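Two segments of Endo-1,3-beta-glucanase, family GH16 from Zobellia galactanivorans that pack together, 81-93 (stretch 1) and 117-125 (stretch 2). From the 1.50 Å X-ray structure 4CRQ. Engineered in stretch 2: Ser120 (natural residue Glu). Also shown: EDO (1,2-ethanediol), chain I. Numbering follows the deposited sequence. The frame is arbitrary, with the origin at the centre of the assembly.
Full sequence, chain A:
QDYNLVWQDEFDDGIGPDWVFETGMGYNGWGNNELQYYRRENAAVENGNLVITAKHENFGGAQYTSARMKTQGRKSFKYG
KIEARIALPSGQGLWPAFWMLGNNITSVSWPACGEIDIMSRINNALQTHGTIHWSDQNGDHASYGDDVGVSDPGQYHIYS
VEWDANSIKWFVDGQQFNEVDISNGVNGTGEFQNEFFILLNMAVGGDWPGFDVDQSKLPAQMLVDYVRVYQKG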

# COMPACT_ATOMS: atom_id res chain seq x y z
N LYS A 81 7.66 -4.22 -12.64
CA LYS A 81 6.30 -3.70 -12.80
C LYS A 81 5.57 -4.39 -11.64
O LYS A 81 5.46 -5.64 -11.64
CB LYS A 81 5.70 -4.06 -14.14
CG LYS A 81 4.26 -3.65 -14.29
CD LYS A 81 3.81 -3.99 -15.70
CE LYS A 81 2.30 -3.86 -15.80
NZ LYS A 81 1.79 -4.21 -17.15
N ILE A 82 5.08 -3.62 -10.66
CA ILE A 82 4.47 -4.19 -9.45
C ILE A 82 3.02 -3.73 -9.49
O ILE A 82 2.73 -2.50 -9.53
CB ILE A 82 5.19 -3.72 -8.16
CG1 ILE A 82 6.67 -4.16 -8.16
CG2 ILE A 82 4.48 -4.25 -6.89
CD1 ILE A 82 7.64 -3.05 -8.48
N GLU A 83 2.10 -4.69 -9.47
CA GLU A 83 0.70 -4.33 -9.67
C GLU A 83 -0.30 -5.18 -8.92
O GLU A 83 0.01 -6.29 -8.47
CB GLU A 83 0.39 -4.43 -11.15
CG GLU A 83 0.36 -5.81 -11.78
CD GLU A 83 0.09 -5.67 -13.26
OE1 GLU A 83 -0.69 -4.79 -13.67
OE2 GLU A 83 0.62 -6.43 -14.05
N ALA A 84 -1.51 -4.69 -8.80
CA ALA A 84 -2.58 -5.41 -8.13
C ALA A 84 -3.90 -5.00 -8.77
O ALA A 84 -4.06 -3.85 -9.24
CB ALA A 84 -2.63 -5.11 -6.64
N ARG A 85 -4.85 -5.94 -8.76
CA ARG A 85 -6.21 -5.71 -9.28
C ARG A 85 -7.09 -5.59 -8.03
O ARG A 85 -7.27 -6.57 -7.31
CB ARG A 85 -6.61 -6.83 -10.25
CG ARG A 85 -8.02 -6.67 -10.81
CD ARG A 85 -8.26 -7.60 -12.00
NE ARG A 85 -9.57 -7.28 -12.61
CZ ARG A 85 -10.73 -7.80 -12.22
NH1 ARG A 85 -10.78 -8.71 -11.22
NH2 ARG A 85 -11.86 -7.43 -12.82
N ILE A 86 -7.62 -4.39 -7.77
CA ILE A 86 -8.26 -4.04 -6.49
C ILE A 86 -9.60 -3.33 -6.68
O ILE A 86 -9.71 -2.45 -7.56
CB ILE A 86 -7.32 -3.12 -5.66
CG1 ILE A 86 -5.94 -3.76 -5.43
CG2 ILE A 86 -7.91 -2.73 -4.29
CD1 ILE A 86 -4.92 -2.86 -4.71
N ALA A 87 -10.57 -3.68 -5.83
CA ALA A 87 -11.88 -3.01 -5.75
C ALA A 87 -11.95 -2.45 -4.33
O ALA A 87 -11.65 -3.15 -3.36
CB ALA A 87 -13.03 -3.98 -6.03
N LEU A 88 -12.35 -1.19 -4.17
CA LEU A 88 -12.29 -0.49 -2.89
C LEU A 88 -13.64 -0.08 -2.34
O LEU A 88 -14.52 0.30 -3.10
CB LEU A 88 -11.46 0.80 -3.08
CG LEU A 88 -9.98 0.63 -3.48
CD1 LEU A 88 -9.33 1.97 -3.80
CD2 LEU A 88 -9.20 -0.13 -2.37
N PRO A 89 -13.80 -0.15 -1.00
CA PRO A 89 -15.04 0.29 -0.37
C PRO A 89 -14.99 1.81 -0.19
O PRO A 89 -13.90 2.37 -0.23
CB PRO A 89 -15.00 -0.39 0.99
CG PRO A 89 -13.53 -0.51 1.31
CD PRO A 89 -12.82 -0.67 -0.01
N SER A 90 -16.12 2.48 0.03
CA SER A 90 -16.07 3.93 0.22
C SER A 90 -16.67 4.30 1.57
O SER A 90 -17.65 3.68 1.98
CB SER A 90 -16.78 4.64 -0.93
OG SER A 90 -16.06 4.50 -2.16
N GLY A 91 -16.08 5.28 2.25
CA GLY A 91 -16.65 5.72 3.52
C GLY A 91 -15.67 6.62 4.22
O GLY A 91 -14.45 6.36 4.17
N GLN A 92 -16.20 7.67 4.87
CA GLN A 92 -15.39 8.63 5.64
C GLN A 92 -14.55 7.83 6.63
O GLN A 92 -15.10 6.98 7.37
CB GLN A 92 -16.30 9.69 6.33
CG GLN A 92 -15.60 10.95 6.81
CD GLN A 92 -14.89 11.73 5.70
OE1 GLN A 92 -13.87 12.34 5.96
NE2 GLN A 92 -15.42 11.69 4.46
N GLY A 93 -13.24 8.07 6.63
CA GLY A 93 -12.31 7.40 7.53
C GLY A 93 -11.50 6.29 6.89
O GLY A 93 -10.42 5.95 7.40
C1 EDO I . 3.50 -7.36 -18.13
O1 EDO I . 2.37 -6.54 -17.88
C2 EDO I . 3.19 -8.37 -19.22
O2 EDO I . 2.89 -7.64 -20.40
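Stretch 2 (117-125) DIMSRINNA

Stretch 1 enters already in a β-strand, which runs on to Ala87 and continues as a loop, extended as far as Gln92, to Gly93. Stretch 2 turns a corner at Ile118, is extended through Met119 and Ser120 (engineered; Glu in nature), and ends in a type II' turn from Ile122 to Ala125, closed by Ala125 N to Ile122 O at 3.1 Å. The segments run broadly in the same direction, first separated by side chains, with the CA atoms of Leu88 and Arg121 8.9 Å apart, then converging until those of Gln92 and Asn123 lie 4.2 Å apart.

Where the backbones are distant, apolar side chains fill the gap. Ile82 CG2 meets Ile118 CD1 at 3.6 Å, and flexible Met119 serves two neighbours, its CE 4.1 Å from Ile86 CD1 and its SD 4.0 Å from Leu88 CD1.

Arg121, long and nearly extended, packs its CD 3.9 Å from Leu88 CD1 and carries its charge on to polar partners: NH1 and NH2 donate to Ser90 OG at 2.9 and 3.0 Å, while NE and NH2 hold Ala125 O at 2.8 and 2.9 Å, bracing the turn.

At the close end, Asn123, with positive phi, accepts through OD1 from Gly93 N at 2.7 Å. At phi 103° and psi −23° a CB on Gly93 would be jammed against the preceding carbonyl O, so glycine fits. A water bridges Gln92 N and Asn124 ND2.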

# COMPACT_ATOMS: atom_id res chain seq x y z
N ASP A 117 4.40 4.30 -2.60
CA ASP A 117 2.96 4.12 -2.47
C ASP A 117 2.39 3.96 -3.88
O ASP A 117 2.32 4.93 -4.63
CB ASP A 117 2.31 5.30 -1.72
CG ASP A 117 2.90 5.50 -0.34
OD1 ASP A 117 3.16 4.50 0.36
OD2 ASP A 117 3.11 6.66 0.08
N ILE A 118 1.99 2.73 -4.22
CA ILE A 118 1.48 2.42 -5.57
C ILE A 118 0.06 2.96 -5.70
O ILE A 118 -0.30 3.60 -6.70
CB ILE A 118 1.58 0.91 -5.87
CG1 ILE A 118 3.05 0.48 -5.71
CG2 ILE A 118 1.01 0.61 -7.26
CD1 ILE A 118 3.24 -1.01 -5.82
N MET A 119 -0.76 2.68 -4.69
CA MET A 119 -2.11 3.21 -4.63
C MET A 119 -2.42 3.55 -3.18
O MET A 119 -2.15 2.74 -2.29
CB MET A 119 -3.12 2.16 -5.15
CG MET A 119 -4.61 2.59 -5.10
SD MET A 119 -5.40 2.61 -3.46
CE MET A 119 -5.33 0.88 -2.99
N SER A 120 -2.97 4.75 -2.94
CA SER A 120 -3.63 5.03 -1.65
C SER A 120 -4.88 5.86 -1.97
O SER A 120 -4.95 6.55 -2.99
CB SER A 120 -2.70 5.69 -0.63
OG SER A 120 -2.29 6.95 -1.09
N ARG A 121 -5.88 5.76 -1.09
CA ARG A 121 -7.11 6.52 -1.24
C ARG A 121 -7.62 6.86 0.14
O ARG A 121 -7.39 6.11 1.07
CB ARG A 121 -8.17 5.70 -2.01
CG ARG A 121 -9.47 6.46 -2.28
CD ARG A 121 -10.55 5.52 -2.72
NE ARG A 121 -11.79 6.23 -3.00
CZ ARG A 121 -13.00 5.71 -2.84
NH1 ARG A 121 -13.15 4.46 -2.37
NH2 ARG A 121 -14.07 6.45 -3.15
N ILE A 122 -8.31 8.00 0.25
CA ILE A 122 -8.98 8.32 1.52
C ILE A 122 -10.47 8.59 1.34
O ILE A 122 -10.90 9.13 0.29
CB ILE A 122 -8.32 9.54 2.26
CG1 ILE A 122 -8.27 10.78 1.34
CG2 ILE A 122 -6.95 9.14 2.81
CD1 ILE A 122 -8.03 12.08 2.08
N ASN A 123 -11.23 8.22 2.37
CA ASN A 123 -12.64 8.64 2.51
C ASN A 123 -13.46 8.24 1.28
O ASN A 123 -13.39 7.08 0.89
CB ASN A 123 -12.71 10.15 2.85
CG ASN A 123 -11.90 10.51 4.08
OD1 ASN A 123 -11.82 9.71 5.03
ND2 ASN A 123 -11.31 11.69 4.09
N ASN A 124 -14.22 9.16 0.69
CA ASN A 124 -15.02 8.86 -0.52
C ASN A 124 -14.44 9.50 -1.78
O ASN A 124 -15.17 9.67 -2.78
CB ASN A 124 -16.48 9.34 -0.32
CG ASN A 124 -17.22 8.57 0.75
OD1 ASN A 124 -17.42 7.37 0.63
ND2 ASN A 124 -17.64 9.26 1.81
N ALA A 125 -13.14 9.85 -1.74
CA ALA A 125 -12.50 10.60 -2.85
C ALA A 125 -12.63 9.86 -4.19
O ALA A 125 -12.47 8.63 -4.25
CB ALA A 125 -11.03 10.91 -2.54
O HOH W 1 -11.39 3.11 -0.46
O HOH W 2 -19.08 8.15 4.27